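Local coordinates for protein separin (Saccharomyces cerevisiae, PDB 5U1T) that cleaves the Scc1 subunit of cohesin at the onset of anaphase as a caspase-like cysteine protease, and is held inactive by securin until then, at residues 754-759 with 804-809; 1082-1087 with 1517-1522; 1455-1460 with 1481-1486; 1512-1517 with 1523-1528. All coordinates share one frame; numbering follows the deposited sequence.

Interaction 1 (754-759 with 804-809); sequences GNVISA and IRIGSA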
loop_
_atom_site.group_PDB
_atom_site.type_symbol
_atom_site.label_atom_id
_atom_site.label_comp_id
_atom_site.label_asym_id
_atom_site.label_seq_id
_atom_site.Cartn_x
_atom_site.Cartn_y
_atom_site.Cartn_z
ATOM N N GLY A 754 19.008 -9.627 12.172
ATOM C CA GLY A 754 20.370 -9.602 11.659
ATOM C C GLY A 754 20.618 -10.299 10.318
ATOM O O GLY A 754 21.721 -10.835 10.087
ATOM N N ASN A 755 19.615 -10.288 9.431
ATOM C CA ASN A 755 19.761 -10.820 8.064
ATOM C C ASN A 755 19.730 -9.729 7.008
ATOM O O ASN A 755 18.769 -9.612 6.243
ATOM C CB ASN A 755 18.670 -11.835 7.757
ATOM C CG ASN A 755 18.890 -13.128 8.462
ATOM O OD1 ASN A 755 19.781 -13.235 9.305
ATOM N ND2 ASN A 755 18.091 -14.129 8.131
ATOM N N VAL A 756 20.795 -8.946 6.969
ATOM C CA VAL A 756 20.828 -7.740 6.178
ATOM C C VAL A 756 20.654 -8.039 4.711
ATOM O O VAL A 756 19.849 -7.392 4.052
ATOM C CB VAL A 756 22.130 -6.974 6.401
ATOM C CG1 VAL A 756 22.238 -5.810 5.437
ATOM C CG2 VAL A 756 22.182 -6.487 7.831
ATOM N N ILE A 757 21.374 -9.035 4.208
ATOM C CA ILE A 757 21.354 -9.323 2.775
ATOM C C ILE A 757 19.967 -9.701 2.276
ATOM O O ILE A 757 19.406 -9.043 1.399
ATOM C CB ILE A 757 22.312 -10.463 2.398
ATOM C CG1 ILE A 757 23.741 -10.138 2.850
ATOM C CG2 ILE A 757 22.235 -10.744 0.887
ATOM C CD1 ILE A 757 24.243 -8.825 2.315
ATOM N N SER A 758 19.417 -10.767 2.836
ATOM C CA SER A 758 18.133 -11.254 2.382
ATOM C C SER A 758 17.036 -10.195 2.636
ATOM O O SER A 758 16.107 -10.071 1.851
ATOM C CB SER A 758 17.811 -12.602 3.047
ATOM O OG SER A 758 17.563 -12.441 4.424
ATOM N N ALA A 759 17.161 -9.397 3.693
ATOM C CA ALA A 759 16.221 -8.283 3.879
ATOM C C ALA A 759 16.311 -7.279 2.727
ATOM O O ALA A 759 15.305 -6.740 2.289
ATOM C CB ALA A 759 16.464 -7.581 5.196
ATOM N N ILE A 804 21.253 2.213 6.635
ATOM C CA ILE A 804 21.732 2.980 7.782
ATOM C C ILE A 804 22.332 2.013 8.778
ATOM O O ILE A 804 23.430 2.232 9.272
ATOM C CB ILE A 804 20.623 3.783 8.459
ATOM C CG1 ILE A 804 20.266 4.984 7.602
ATOM C CG2 ILE A 804 21.048 4.255 9.829
ATOM C CD1 ILE A 804 18.902 5.539 7.895
ATOM N N ARG A 805 21.622 0.923 9.039
ATOM C CA ARG A 805 22.118 -0.103 9.936
ATOM C C ARG A 805 23.527 -0.584 9.573
ATOM O O ARG A 805 24.336 -0.812 10.454
ATOM C CB ARG A 805 21.164 -1.289 9.961
ATOM C CG ARG A 805 21.766 -2.487 10.627
ATOM C CD ARG A 805 20.858 -3.656 10.609
ATOM N NE ARG A 805 20.219 -3.851 11.907
ATOM C CZ ARG A 805 20.488 -4.869 12.714
ATOM N NH1 ARG A 805 19.840 -4.973 13.872
ATOM N NH2 ARG A 805 21.402 -5.783 12.364
ATOM N N ILE A 806 23.840 -0.739 8.290
ATOM C CA ILE A 806 25.183 -1.190 7.940
ATOM C C ILE A 806 26.101 -0.036 7.556
ATOM O O ILE A 806 27.206 -0.258 7.065
ATOM C CB ILE A 806 25.170 -2.207 6.787
ATOM C CG1 ILE A 806 24.730 -1.532 5.488
ATOM C CG2 ILE A 806 24.301 -3.397 7.147
ATOM C CD1 ILE A 806 24.673 -2.473 4.345
ATOM N N GLY A 807 25.626 1.186 7.769
ATOM C CA GLY A 807 26.416 2.394 7.585
ATOM C C GLY A 807 26.694 2.871 6.170
ATOM O O GLY A 807 27.476 3.792 5.970
ATOM N N SER A 808 26.051 2.267 5.181
ATOM C CA SER A 808 26.304 2.638 3.796
ATOM C C SER A 808 25.668 3.966 3.392
ATOM O O SER A 808 24.536 4.001 2.908
ATOM C CB SER A 808 25.814 1.538 2.867
ATOM O OG SER A 808 26.183 1.841 1.536
ATOM N N ALA A 809 26.404 5.056 3.588
ATOM C CA ALA A 809 25.989 6.366 3.108
ATOM C C ALA A 809 25.651 6.336 1.610
ATOM O O ALA A 809 24.669 6.943 1.179
ATOM C CB ALA A 809 27.072 7.395 3.385
#
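Val-756 lays both of its methyls against the branch methyl of Ile-806. CG1 of Val-756 is 3.6 Å from CG2 of Ile-806, and CG2 of Val-756 is 3.8 Å from the same atom. The Ile-806 methyl thus sits across the fork of the valine. The first torsion of Ile-806 (chi1 68°) places CG1 between the backbone N and the carbonyl carbon and turns CG2 to the valine.

Arg-805 adds its CD and one nitrogen of its guanidinium group. Its CD lies 4.2 Å from CG2 of Val-756, and its NH2 passes 4.0 Å from CA of Gly-754. That nitrogen is hydrogen-bonded to the carbonyl O of Asp-1032.

The contact joins two helix boundaries in the helical region. Gly-754, with positive phi, is the C-prime residue of a Schellman motif that ends helix 729-752, and helix 756-775 starts two residues later. On the other side, helix 782-805 ends, and the chain turns out of the helix at Ile-806. Ile-751 touches both Val-756 and Arg-805. Phe-1083 and Leu-1087 of helix 1075-1088 pack on Ile-806, and Ile-802 packs on Val-756.

Interaction 2 (1082-1087 with 1517-1522); sequences LFDKVL and YLLGGC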
loop_
_atom_site.group_PDB
_atom_site.type_symbol
_atom_site.label_atom_id
_atom_site.label_comp_id
_atom_site.label_asym_id
_atom_site.label_seq_id
_atom_site.Cartn_x
_atom_site.Cartn_y
_atom_site.Cartn_z
ATOM N N LEU A 1082 32.772 -5.317 4.439
ATOM C CA LEU A 1082 32.326 -6.617 3.992
ATOM C C LEU A 1082 30.907 -6.520 3.437
ATOM O O LEU A 1082 30.589 -7.122 2.411
ATOM C CB LEU A 1082 32.386 -7.625 5.129
ATOM C CG LEU A 1082 31.937 -9.026 4.736
ATOM C CD1 LEU A 1082 33.004 -9.777 3.940
ATOM C CD2 LEU A 1082 31.548 -9.782 5.975
ATOM N N PHE A 1083 30.057 -5.760 4.111
ATOM C CA PHE A 1083 28.695 -5.572 3.631
ATOM C C PHE A 1083 28.723 -4.928 2.258
ATOM O O PHE A 1083 27.978 -5.324 1.368
ATOM C CB PHE A 1083 27.873 -4.729 4.606
ATOM C CG PHE A 1083 27.155 -5.543 5.630
ATOM C CD1 PHE A 1083 26.438 -6.672 5.251
ATOM C CD2 PHE A 1083 27.206 -5.208 6.968
ATOM C CE1 PHE A 1083 25.778 -7.437 6.187
ATOM C CE2 PHE A 1083 26.543 -5.971 7.907
ATOM C CZ PHE A 1083 25.829 -7.088 7.514
ATOM N N ASP A 1084 29.607 -3.949 2.097
ATOM C CA ASP A 1084 29.778 -3.286 0.818
ATOM C C ASP A 1084 30.145 -4.293 -0.255
ATOM O O ASP A 1084 29.531 -4.315 -1.319
ATOM C CB ASP A 1084 30.854 -2.209 0.893
ATOM C CG ASP A 1084 30.942 -1.403 -0.380
ATOM O OD1 ASP A 1084 31.552 -1.877 -1.357
ATOM O OD2 ASP A 1084 30.379 -0.295 -0.423
ATOM N N LYS A 1085 31.148 -5.123 0.030
ATOM C CA LYS A 1085 31.609 -6.120 -0.931
ATOM C C LYS A 1085 30.488 -7.115 -1.272
ATOM O O LYS A 1085 30.149 -7.293 -2.447
ATOM C CB LYS A 1085 32.845 -6.845 -0.392
ATOM C CG LYS A 1085 33.432 -7.922 -1.299
ATOM C CD LYS A 1085 34.206 -7.365 -2.479
ATOM C CE LYS A 1085 34.890 -8.503 -3.244
ATOM N NZ LYS A 1085 35.617 -8.085 -4.484
ATOM N N VAL A 1086 29.893 -7.737 -0.253
ATOM C CA VAL A 1086 28.865 -8.758 -0.470
ATOM C C VAL A 1086 27.649 -8.234 -1.244
ATOM O O VAL A 1086 27.246 -8.826 -2.249
ATOM C CB VAL A 1086 28.380 -9.359 0.861
ATOM C CG1 VAL A 1086 27.141 -10.207 0.637
ATOM C CG2 VAL A 1086 29.487 -10.184 1.499
ATOM N N LEU A 1087 27.084 -7.120 -0.781
ATOM C CA LEU A 1087 25.919 -6.518 -1.416
ATOM C C LEU A 1087 26.173 -6.122 -2.868
ATOM O O LEU A 1087 25.227 -5.946 -3.644
ATOM C CB LEU A 1087 25.450 -5.297 -0.622
ATOM C CG LEU A 1087 24.510 -5.600 0.551
ATOM C CD1 LEU A 1087 24.211 -4.348 1.344
ATOM C CD2 LEU A 1087 23.205 -6.232 0.074
ATOM N N TYR A 1517 39.109 0.101 -4.456
ATOM C CA TYR A 1517 40.217 -0.669 -4.961
ATOM C C TYR A 1517 40.564 -1.741 -3.977
ATOM O O TYR A 1517 40.750 -2.875 -4.347
ATOM C CB TYR A 1517 41.424 0.192 -5.219
ATOM C CG TYR A 1517 41.396 0.896 -6.536
ATOM C CD1 TYR A 1517 40.420 1.808 -6.820
ATOM C CD2 TYR A 1517 42.355 0.661 -7.485
ATOM C CE1 TYR A 1517 40.394 2.471 -8.017
ATOM C CE2 TYR A 1517 42.331 1.317 -8.689
ATOM C CZ TYR A 1517 41.346 2.220 -8.943
ATOM O OH TYR A 1517 41.306 2.876 -10.135
ATOM N N LEU A 1518 40.648 -1.394 -2.711
ATOM C CA LEU A 1518 40.997 -2.408 -1.727
ATOM C C LEU A 1518 40.051 -3.586 -1.850
ATOM O O LEU A 1518 40.466 -4.742 -1.784
ATOM C CB LEU A 1518 40.958 -1.827 -0.318
ATOM C CG LEU A 1518 42.161 -0.955 0.026
ATOM C CD1 LEU A 1518 42.018 -0.290 1.397
ATOM C CD2 LEU A 1518 43.394 -1.816 -0.029
ATOM N N LEU A 1519 38.775 -3.280 -2.060
ATOM C CA LEU A 1519 37.757 -4.313 -2.153
ATOM C C LEU A 1519 37.846 -5.090 -3.471
ATOM O O LEU A 1519 37.393 -6.228 -3.557
ATOM C CB LEU A 1519 36.367 -3.702 -1.989
ATOM C CG LEU A 1519 36.053 -3.243 -0.569
ATOM C CD1 LEU A 1519 34.666 -2.631 -0.515
ATOM C CD2 LEU A 1519 36.165 -4.421 0.384
ATOM N N GLY A 1520 38.437 -4.477 -4.490
ATOM C CA GLY A 1520 38.732 -5.177 -5.727
ATOM C C GLY A 1520 39.939 -6.095 -5.614
ATOM O O GLY A 1520 40.286 -6.804 -6.559
ATOM N N GLY A 1521 40.593 -6.087 -4.458
ATOM C CA GLY A 1521 41.706 -6.989 -4.246
ATOM C C GLY A 1521 43.039 -6.367 -4.611
ATOM O O GLY A 1521 44.044 -7.062 -4.739
ATOM N N CYS A 1522 43.029 -5.051 -4.802
ATOM C CA CYS A 1522 44.258 -4.269 -4.886
ATOM C C CYS A 1522 45.004 -4.423 -3.565
ATOM O O CYS A 1522 44.390 -4.305 -2.494
ATOM C CB CYS A 1522 43.952 -2.794 -5.175
ATOM S SG CYS A 1522 45.388 -1.729 -5.474
#
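The C-terminal end of helix 1513-1519, closed by a Schellman motif at Gly-1521, meets the flank of helix 1075-1088. Lys-1085 and Leu-1519 carry most of the contact, and their CA atoms are 6.5 Å apart. NZ of Lys-1085 donates a hydrogen bond of 2.7 Å to the carbonyl O of Leu-1519. The C=O...N angle is 153°, and the nitrogen is tilted 25° from the carbonyl plane. The lysine chain leaves with CG anti to the backbone N, bends at chi2 (75°) and then runs extended, which carries the amine to the last turn of the helix. NZ also bonds to the carbonyl O of Lys-1484, so one ammonium group bonds to the carbonyl oxygens of Leu-1519 and Lys-1484. The amine sits at the C-terminal end of helix 1513-1519, where the helix dipole would probably favour its positive charge.

The leucine side chain points back at helix 1075-1088. Its CD1 is 3.3 Å from OD1 of Asp-1084, and its CD2 is 4.2 Å from CB of Lys-1085. A methionine in place of Lys-1085 would probably leave the carbonyls of Leu-1519 and Lys-1484 without this shared donor.

Asp-1084 has a long, weak ion pair with Lys-1484. Behind helix 1075-1088, Val-1086 and Leu-1087 pack on Ile-757 of helix 756-775. Beyond helix 1513-1519, Cys-1522 leans on Ser-1492 of strand 1492-1494.

Interaction 3 (1455-1460 with 1481-1486); sequences TLLKML and KEIKKC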
loop_
_atom_site.group_PDB
_atom_site.type_symbol
_atom_site.label_atom_id
_atom_site.label_comp_id
_atom_site.label_asym_id
_atom_site.label_seq_id
_atom_site.Cartn_x
_atom_site.Cartn_y
_atom_site.Cartn_z
ATOM N N THR A 1455 38.340 -1.468 -21.071
ATOM C CA THR A 1455 39.778 -1.568 -21.299
ATOM C C THR A 1455 40.563 -1.317 -20.005
ATOM O O THR A 1455 41.645 -1.889 -19.810
ATOM C CB THR A 1455 40.272 -0.603 -22.425
ATOM O OG1 THR A 1455 39.964 0.756 -22.088
ATOM C CG2 THR A 1455 39.597 -0.941 -23.750
ATOM N N LEU A 1456 40.046 -0.493 -19.100
ATOM C CA LEU A 1456 40.805 -0.327 -17.870
ATOM C C LEU A 1456 40.369 -1.374 -16.847
ATOM O O LEU A 1456 41.099 -1.665 -15.910
ATOM C CB LEU A 1456 40.707 1.099 -17.304
ATOM C CG LEU A 1456 39.401 1.867 -17.199
ATOM C CD1 LEU A 1456 38.435 1.073 -16.388
ATOM C CD2 LEU A 1456 39.645 3.223 -16.556
ATOM N N LEU A 1457 39.188 -1.954 -17.036
ATOM C CA LEU A 1457 38.820 -3.101 -16.226
ATOM C C LEU A 1457 39.786 -4.247 -16.519
ATOM O O LEU A 1457 40.172 -4.988 -15.620
ATOM C CB LEU A 1457 37.374 -3.520 -16.484
ATOM C CG LEU A 1457 36.365 -2.692 -15.687
ATOM C CD1 LEU A 1457 34.972 -3.200 -15.907
ATOM C CD2 LEU A 1457 36.684 -2.708 -14.204
ATOM N N LYS A 1458 40.192 -4.381 -17.779
ATOM C CA LYS A 1458 41.151 -5.421 -18.132
ATOM C C LYS A 1458 42.529 -4.915 -17.744
ATOM O O LYS A 1458 43.374 -5.691 -17.312
ATOM C CB LYS A 1458 41.047 -5.820 -19.630
ATOM C CG LYS A 1458 42.023 -5.180 -20.646
ATOM C CD LYS A 1458 41.663 -5.598 -22.089
ATOM C CE LYS A 1458 40.129 -5.564 -22.292
ATOM N NZ LYS A 1458 39.604 -5.698 -23.702
ATOM N N MET A 1459 42.745 -3.608 -17.842
ATOM C CA MET A 1459 44.001 -3.040 -17.363
ATOM C C MET A 1459 44.236 -3.391 -15.904
ATOM O O MET A 1459 45.309 -3.849 -15.536
ATOM C CB MET A 1459 44.014 -1.526 -17.515
ATOM C CG MET A 1459 44.535 -1.021 -18.833
ATOM S SD MET A 1459 44.669 0.772 -18.746
ATOM C CE MET A 1459 45.839 1.076 -20.077
ATOM N N LEU A 1460 43.217 -3.182 -15.080
ATOM C CA LEU A 1460 43.351 -3.387 -13.645
ATOM C C LEU A 1460 43.630 -4.832 -13.286
ATOM O O LEU A 1460 44.488 -5.108 -12.451
ATOM C CB LEU A 1460 42.093 -2.925 -12.914
ATOM C CG LEU A 1460 41.878 -1.420 -12.939
ATOM C CD1 LEU A 1460 40.440 -1.085 -12.553
ATOM C CD2 LEU A 1460 42.885 -0.740 -12.031
ATOM N N LYS A 1481 31.049 -0.306 -9.039
ATOM C CA LYS A 1481 30.509 -1.666 -8.966
ATOM C C LYS A 1481 31.396 -2.755 -9.536
ATOM O O LYS A 1481 31.499 -3.841 -8.966
ATOM C CB LYS A 1481 29.171 -1.710 -9.700
ATOM C CG LYS A 1481 28.247 -0.584 -9.303
ATOM C CD LYS A 1481 27.330 -1.010 -8.162
ATOM C CE LYS A 1481 26.432 -2.184 -8.568
ATOM N NZ LYS A 1481 25.414 -2.502 -7.518
ATOM N N GLU A 1482 32.002 -2.472 -10.683
ATOM C CA GLU A 1482 32.779 -3.468 -11.398
ATOM C C GLU A 1482 34.187 -3.626 -10.824
ATOM O O GLU A 1482 34.742 -4.732 -10.825
ATOM C CB GLU A 1482 32.855 -3.111 -12.884
ATOM C CG GLU A 1482 32.222 -4.150 -13.808
ATOM C CD GLU A 1482 30.726 -4.328 -13.572
ATOM O OE1 GLU A 1482 30.020 -3.340 -13.253
ATOM O OE2 GLU A 1482 30.260 -5.478 -13.707
ATOM N N ILE A 1483 34.784 -2.535 -10.348
ATOM C CA ILE A 1483 36.062 -2.666 -9.663
ATOM C C ILE A 1483 35.845 -3.604 -8.477
ATOM O O ILE A 1483 36.635 -4.532 -8.254
ATOM C CB ILE A 1483 36.613 -1.315 -9.184
ATOM C CG1 ILE A 1483 37.093 -0.485 -10.367
ATOM C CG2 ILE A 1483 37.758 -1.532 -8.237
ATOM C CD1 ILE A 1483 37.128 0.977 -10.073
ATOM N N LYS A 1484 34.733 -3.383 -7.768
ATOM C CA LYS A 1484 34.391 -4.136 -6.560
ATOM C C LYS A 1484 34.100 -5.610 -6.822
ATOM O O LYS A 1484 34.147 -6.429 -5.899
ATOM C CB LYS A 1484 33.190 -3.498 -5.851
ATOM C CG LYS A 1484 33.529 -2.179 -5.178
ATOM C CD LYS A 1484 32.374 -1.601 -4.382
ATOM C CE LYS A 1484 32.696 -0.182 -3.977
ATOM N NZ LYS A 1484 31.518 0.559 -3.498
ATOM N N LYS A 1485 33.797 -5.953 -8.069
ATOM C CA LYS A 1485 33.493 -7.335 -8.394
ATOM C C LYS A 1485 34.774 -8.108 -8.587
ATOM O O LYS A 1485 34.792 -9.327 -8.423
ATOM C CB LYS A 1485 32.608 -7.431 -9.635
ATOM C CG LYS A 1485 31.211 -6.917 -9.386
ATOM C CD LYS A 1485 30.296 -7.126 -10.571
ATOM C CE LYS A 1485 28.970 -6.398 -10.365
ATOM N NZ LYS A 1485 27.999 -6.706 -11.452
ATOM N N CYS A 1486 35.851 -7.394 -8.912
ATOM C CA CYS A 1486 37.159 -8.018 -9.102
ATOM C C CYS A 1486 37.641 -8.680 -7.826
ATOM O O CYS A 1486 37.095 -8.448 -6.743
ATOM C CB CYS A 1486 38.200 -6.995 -9.553
ATOM S SG CYS A 1486 37.707 -6.028 -10.964
#
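Glu-1482 is the first residue of 1481-1486 to touch helix 1453-1461, and it does so with the carbon part of its chain. The contact joins two helices of the C50 protease region. Helix 1453-1461 precedes strand 1465-1469 of the six-stranded sheet, and the short helix 1480-1483 follows that strand. CD1 of Leu-1457 is 3.6 Å from CG and 3.7 Å from CB of Glu-1482. The other methyl, CD2, lies 4.1 Å from the same CB, so the fork of the leucine rests on the root of the glutamate. The chain of Glu-1482 then bends at chi2 (63°) and takes its carboxylate away from helix 1453-1461. There OE2 forms a weak salt bridge with NZ of Lys-1485, at 3.4 Å. OE1 has a second, long and weak ion pair with Arg-1479.

Ile-1483 comes next and is buried. It turns CG1 to Leu-1460, 4.0 Å from CD1 of that leucine, and it also packs on Thr-1516 and Tyr-1517 of helix 1513-1519. Leu-1460 touches Tyr-1517 as well. The two residues thus face a third helix together.

From Ile-1483 the chain makes a type I beta turn to Cys-1486. Lys-1484, within the turn, packs its side chain on Thr-1516. Cys-1486 closes the turn with a backbone bond from its N to the O of Ile-1483, at 3.0 Å.

Interaction 4 (1512-1517 with 1523-1528); sequences GTIYTY and PMVLGN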
loop_
_atom_site.group_PDB
_atom_site.type_symbol
_atom_site.label_atom_id
_atom_site.label_comp_id
_atom_site.label_asym_id
_atom_site.label_seq_id
_atom_site.Cartn_x
_atom_site.Cartn_y
_atom_site.Cartn_z
ATOM N N GLY A 1512 34.894 6.374 -1.018
ATOM C CA GLY A 1512 35.785 7.018 -1.953
ATOM C C GLY A 1512 36.522 5.916 -2.676
ATOM O O GLY A 1512 36.368 4.731 -2.370
ATOM N N THR A 1513 37.181 6.311 -3.744
ATOM C CA THR A 1513 37.863 5.436 -4.669
ATOM C C THR A 1513 38.822 4.470 -4.069
ATOM O O THR A 1513 39.056 3.396 -4.556
ATOM C CB THR A 1513 38.645 6.311 -5.625
ATOM O OG1 THR A 1513 37.747 7.224 -6.247
ATOM C CG2 THR A 1513 39.295 5.490 -6.653
ATOM N N ILE A 1514 39.373 4.899 -2.981
ATOM C CA ILE A 1514 40.378 4.189 -2.226
ATOM C C ILE A 1514 39.895 2.835 -1.647
ATOM O O ILE A 1514 40.518 1.794 -1.869
ATOM C CB ILE A 1514 40.845 5.121 -1.124
ATOM C CG1 ILE A 1514 41.789 4.389 -0.189
ATOM C CG2 ILE A 1514 39.612 5.855 -0.471
ATOM C CD1 ILE A 1514 43.034 4.138 -0.872
ATOM N N TYR A 1515 38.749 2.854 -0.999
ATOM C CA TYR A 1515 38.172 1.652 -0.432
ATOM C C TYR A 1515 37.712 0.697 -1.504
ATOM O O TYR A 1515 37.713 -0.502 -1.304
ATOM C CB TYR A 1515 36.946 1.986 0.404
ATOM C CG TYR A 1515 37.212 2.488 1.791
ATOM C CD1 TYR A 1515 38.474 2.492 2.320
ATOM C CD2 TYR A 1515 36.188 2.969 2.564
ATOM C CE1 TYR A 1515 38.706 2.965 3.586
ATOM C CE2 TYR A 1515 36.410 3.440 3.828
ATOM C CZ TYR A 1515 37.668 3.430 4.330
ATOM O OH TYR A 1515 37.873 3.893 5.588
ATOM N N THR A 1516 37.282 1.227 -2.635
ATOM C CA THR A 1516 36.815 0.360 -3.691
ATOM C C THR A 1516 37.944 -0.484 -4.246
ATOM O O THR A 1516 37.767 -1.663 -4.457
ATOM C CB THR A 1516 36.062 1.106 -4.789
ATOM O OG1 THR A 1516 36.985 1.603 -5.741
ATOM C CG2 THR A 1516 35.312 2.240 -4.220
ATOM N N TYR A 1517 39.109 0.101 -4.456
ATOM C CA TYR A 1517 40.217 -0.669 -4.961
ATOM C C TYR A 1517 40.564 -1.741 -3.977
ATOM O O TYR A 1517 40.750 -2.875 -4.347
ATOM C CB TYR A 1517 41.424 0.192 -5.219
ATOM C CG TYR A 1517 41.396 0.896 -6.536
ATOM C CD1 TYR A 1517 40.420 1.808 -6.820
ATOM C CD2 TYR A 1517 42.355 0.661 -7.485
ATOM C CE1 TYR A 1517 40.394 2.471 -8.017
ATOM C CE2 TYR A 1517 42.331 1.317 -8.689
ATOM C CZ TYR A 1517 41.346 2.220 -8.943
ATOM O OH TYR A 1517 41.306 2.876 -10.135
ATOM N N PRO A 1523 46.313 -4.729 -3.643
ATOM C CA PRO A 1523 47.207 -4.927 -2.505
ATOM C C PRO A 1523 48.048 -3.693 -2.167
ATOM O O PRO A 1523 48.761 -3.692 -1.161
ATOM C CB PRO A 1523 48.096 -6.079 -2.980
ATOM C CG PRO A 1523 48.218 -5.852 -4.426
ATOM C CD PRO A 1523 46.942 -5.185 -4.893
ATOM N N MET A 1524 47.978 -2.659 -3.001
ATOM C CA MET A 1524 48.691 -1.400 -2.746
ATOM C C MET A 1524 48.098 -0.329 -3.637
ATOM O O MET A 1524 48.216 -0.404 -4.846
ATOM C CB MET A 1524 50.202 -1.531 -3.017
ATOM C CG MET A 1524 51.071 -0.343 -2.554
ATOM S SD MET A 1524 50.860 1.270 -3.353
ATOM C CE MET A 1524 51.115 0.837 -5.065
ATOM N N VAL A 1525 47.465 0.670 -3.043
ATOM C CA VAL A 1525 46.882 1.742 -3.826
ATOM C C VAL A 1525 47.300 3.077 -3.243
ATOM O O VAL A 1525 47.261 3.288 -2.031
ATOM C CB VAL A 1525 45.347 1.641 -3.892
ATOM C CG1 VAL A 1525 44.749 1.542 -2.497
ATOM C CG2 VAL A 1525 44.774 2.827 -4.649
ATOM N N LEU A 1526 47.729 3.970 -4.122
ATOM C CA LEU A 1526 48.293 5.242 -3.711
ATOM C C LEU A 1526 47.509 6.398 -4.332
ATOM O O LEU A 1526 47.385 6.471 -5.553
ATOM C CB LEU A 1526 49.769 5.287 -4.111
ATOM C CG LEU A 1526 50.691 6.444 -3.725
ATOM C CD1 LEU A 1526 52.168 5.991 -3.807
ATOM C CD2 LEU A 1526 50.462 7.652 -4.639
ATOM N N GLY A 1527 46.985 7.297 -3.497
ATOM C CA GLY A 1527 46.223 8.434 -3.985
ATOM C C GLY A 1527 46.463 9.699 -3.193
ATOM O O GLY A 1527 47.313 9.721 -2.314
ATOM N N ASN A 1528 45.722 10.754 -3.510
ATOM C CA ASN A 1528 45.812 12.023 -2.786
ATOM C C ASN A 1528 44.590 12.282 -1.960
ATOM O O ASN A 1528 43.491 12.001 -2.389
ATOM C CB ASN A 1528 45.997 13.199 -3.737
ATOM C CG ASN A 1528 47.285 13.126 -4.508
ATOM O OD1 ASN A 1528 48.371 13.026 -3.928
ATOM N ND2 ASN A 1528 47.176 13.175 -5.843
#
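Helix 1513-1519 lies over strand 1524-1528, with the CA atoms of Ile-1514 and Val-1525 7.1 Å apart. Val-1525 is the strand residue that meets the helix. Its two methyls go to two different helix residues one turn apart. CG1 is 3.5 Å from CD1 of Ile-1514, and CG2 is 4.3 Å from CB of Tyr-1517. The isoleucine reaches the strand because CG1 is anti to its backbone N (chi1 174°) and the chain then bends at chi2 (70°), so that CD1 makes the touch. CG2 of Val-1525 also meets the tyrosine ring obliquely. The hydroxyl of Tyr-1517 is hydrogen-bonded to the carbonyl O of Gly-1473.

The helix has its own bonds at its start. OG1 of Thr-1516 donates to the O of Thr-1513 at 3.0 Å, and N of Tyr-1517 reaches that oxygen from the same face of its carbonyl plane.

All three touching residues are buried. Ile-1514 packs further on Tyr-1588 of strand 1585-1589, and Tyr-1517 on Ser-1492 and Leu-1494 of strand 1492-1494. On the other face of the strand, Leu-1526 meets Val-1564 and Val-1568 of helix 1564-1571. Strand 1492-1494, helix 1513-1519 and strand 1524-1528 form a beta-alpha-beta unit with parallel strands, as in the caspase-like fold of clan CD peptidases.

How the interactions relate
From the N terminus, interaction 1 comes first and closes a loop of 44 mostly helical residues. Interaction 2 opens later and closes the longest loop, tying helix 1075-1088 to the protease region 429 residues further on. Interaction 3 opens and closes within that loop. Interaction 4 begins before interaction 2 has closed, so the two cross; they share Tyr-1517 and helix 1513-1519. Interactions 1 and 2 touch where Ile-757 and Ile-806 pack on helix 1075-1088. Interaction 3 touches interactions 2 and 4. Helix 1075-1088 thus links the helical region to helix 1513-1519, which lies against the protease sheet.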